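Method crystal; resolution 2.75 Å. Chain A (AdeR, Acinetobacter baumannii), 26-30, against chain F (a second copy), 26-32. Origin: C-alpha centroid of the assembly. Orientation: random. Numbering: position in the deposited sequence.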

# COMPACT_ATOMS: atom_id res chain seq x y z
N ILE A 26 0.45 -4.49 -23.03
CA ILE A 26 -0.25 -3.24 -23.34
C ILE A 26 0.28 -2.08 -22.51
O ILE A 26 0.26 -2.15 -21.28
CB ILE A 26 -1.78 -3.38 -23.09
CG1 ILE A 26 -2.38 -4.47 -23.98
CG2 ILE A 26 -2.50 -2.04 -23.25
CD1 ILE A 26 -3.87 -4.69 -23.81
N LEU A 27 0.73 -1.01 -23.16
CA LEU A 27 1.23 0.19 -22.48
C LEU A 27 0.06 1.05 -22.02
O LEU A 27 -0.89 1.26 -22.78
CB LEU A 27 2.13 1.01 -23.41
CG LEU A 27 2.68 2.35 -22.90
CD1 LEU A 27 3.58 2.17 -21.68
CD2 LEU A 27 3.44 3.06 -24.00
N LEU A 28 0.13 1.55 -20.79
CA LEU A 28 -0.89 2.44 -20.26
C LEU A 28 -0.52 3.89 -20.44
O LEU A 28 0.65 4.25 -20.34
CB LEU A 28 -1.12 2.18 -18.76
CG LEU A 28 -2.07 1.06 -18.35
CD1 LEU A 28 -1.89 -0.18 -19.20
CD2 LEU A 28 -1.87 0.76 -16.87
N ASN A 29 -1.54 4.71 -20.67
CA ASN A 29 -1.39 6.16 -20.77
C ASN A 29 -1.70 6.75 -19.39
O ASN A 29 -2.85 7.10 -19.09
CB ASN A 29 -2.34 6.72 -21.84
CG ASN A 29 -2.03 8.16 -22.22
OD1 ASN A 29 -1.20 8.83 -21.59
ND2 ASN A 29 -2.77 8.67 -23.19
N LEU A 30 -0.68 6.80 -18.55
CA LEU A 30 -0.83 7.32 -17.19
C LEU A 30 -0.35 8.74 -17.11
O LEU A 30 0.56 9.14 -17.82
CB LEU A 30 -0.02 6.49 -16.18
CG LEU A 30 -0.40 5.03 -15.98
CD1 LEU A 30 0.46 4.44 -14.85
CD2 LEU A 30 -1.89 4.87 -15.71
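Chain F (26-32) ILLNLTL

Two copies of AdeR meet here through the same short segment, and the contact is small, with 270 Å² buried over both sides. Chain A begins as a strand at A:Ile26 and A:Leu27 and bends tightly at A:Asn29; chain F follows nearly the same backbone angles from residue 27 to 30, including the bend at F:Asn29, and it enters a helix at F:Leu32. End to end, the two stretches run across each other, neither parallel nor antiparallel. No hydrogen bond joins them, so the backbones do not pair as a sheet; chain A approaches with side chains, which meet both side chains and backbone of chain F.

A:Ile26 stays out of reach. A:Leu27 makes the first real contact: its CA-to-CB bond points toward chain F, and its CD2 lies 3.6 Å from CD2 of F:Leu27, the same residue of the other copy. Both leucines adopt the t, p rotamer and meet methyl to methyl. A:Leu28 points away from chain F and is buried in the assembly.

The next residue to face chain F is A:Asn29, which gives up the largest area of its stretch, 76 Å². A weak hydrogen bond, 3.4 Å from A:Leu30 N to A:Leu28 O, spans its bend, and F:Leu30 N to F:Leu28 O repeats it at 3.4 Å. A:Asn29 CA lies 6.4 Å from F:Thr31 CA, the nearest CA pair. Its chi1 is t, and its amide has several neighbours in chain F. A:Asn29 OD1 stands 3.5 Å from F:Asn29 OD1, a like-with-like meeting that is no hydrogen bond. A:Asn29 ND2 lies 3.5 Å from F:Leu30 O and packs closer still on F:Thr31, 3.2 Å from its CA and 3.4 Å from its CG2. F:Thr31 N-caps the following helix, so the asparagine rests against a helix start. A:Leu30 again points away.

The rule to read is alternation: A:Leu27 and A:Asn29 face the partner, A:Leu28 and A:Leu30 do not.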

# COMPACT_ATOMS: atom_id res chain seq x y z
N ILE F 26 10.14 2.78 -32.60
CA ILE F 26 9.79 3.61 -31.45
C ILE F 26 8.29 3.54 -31.17
O ILE F 26 7.49 3.86 -32.04
CB ILE F 26 10.20 5.08 -31.66
CG1 ILE F 26 11.72 5.18 -31.80
CG2 ILE F 26 9.69 5.97 -30.52
CD1 ILE F 26 12.27 4.63 -33.10
N LEU F 27 7.92 3.15 -29.94
CA LEU F 27 6.52 3.07 -29.53
C LEU F 27 6.02 4.46 -29.16
O LEU F 27 6.71 5.21 -28.46
CB LEU F 27 6.37 2.14 -28.32
CG LEU F 27 4.98 1.99 -27.68
CD1 LEU F 27 3.97 1.41 -28.66
CD2 LEU F 27 5.09 1.09 -26.45
N LEU F 28 4.81 4.80 -29.61
CA LEU F 28 4.19 6.08 -29.28
C LEU F 28 3.27 5.94 -28.09
O LEU F 28 2.59 4.91 -27.93
CB LEU F 28 3.39 6.62 -30.45
CG LEU F 28 4.12 7.43 -31.52
CD1 LEU F 28 5.45 6.80 -31.90
CD2 LEU F 28 3.23 7.60 -32.75
N ASN F 29 3.23 7.00 -27.27
CA ASN F 29 2.32 7.09 -26.15
C ASN F 29 1.08 7.84 -26.61
O ASN F 29 1.00 9.07 -26.48
CB ASN F 29 2.99 7.78 -24.95
CG ASN F 29 2.24 7.57 -23.65
OD1 ASN F 29 1.10 7.06 -23.63
ND2 ASN F 29 2.92 7.91 -22.54
N LEU F 30 0.13 7.11 -27.18
CA LEU F 30 -1.09 7.68 -27.70
C LEU F 30 -2.21 7.51 -26.70
O LEU F 30 -2.26 6.53 -25.95
CB LEU F 30 -1.52 7.00 -29.00
CG LEU F 30 -0.62 7.14 -30.22
CD1 LEU F 30 -1.29 6.53 -31.45
CD2 LEU F 30 -0.26 8.60 -30.49
N THR F 31 -3.14 8.46 -26.73
CA THR F 31 -4.37 8.39 -25.99
C THR F 31 -5.30 7.45 -26.77
O THR F 31 -5.00 7.10 -27.92
CB THR F 31 -5.02 9.78 -25.87
OG1 THR F 31 -5.63 10.13 -27.09
CG2 THR F 31 -4.05 10.88 -25.40
N LEU F 32 -6.41 7.03 -26.16
CA LEU F 32 -7.37 6.16 -26.84
C LEU F 32 -7.97 6.83 -28.08
O LEU F 32 -8.03 6.22 -29.14
CB LEU F 32 -8.49 5.71 -25.89
CG LEU F 32 -9.52 4.73 -26.47
CD1 LEU F 32 -8.86 3.40 -26.80
CD2 LEU F 32 -10.69 4.56 -25.53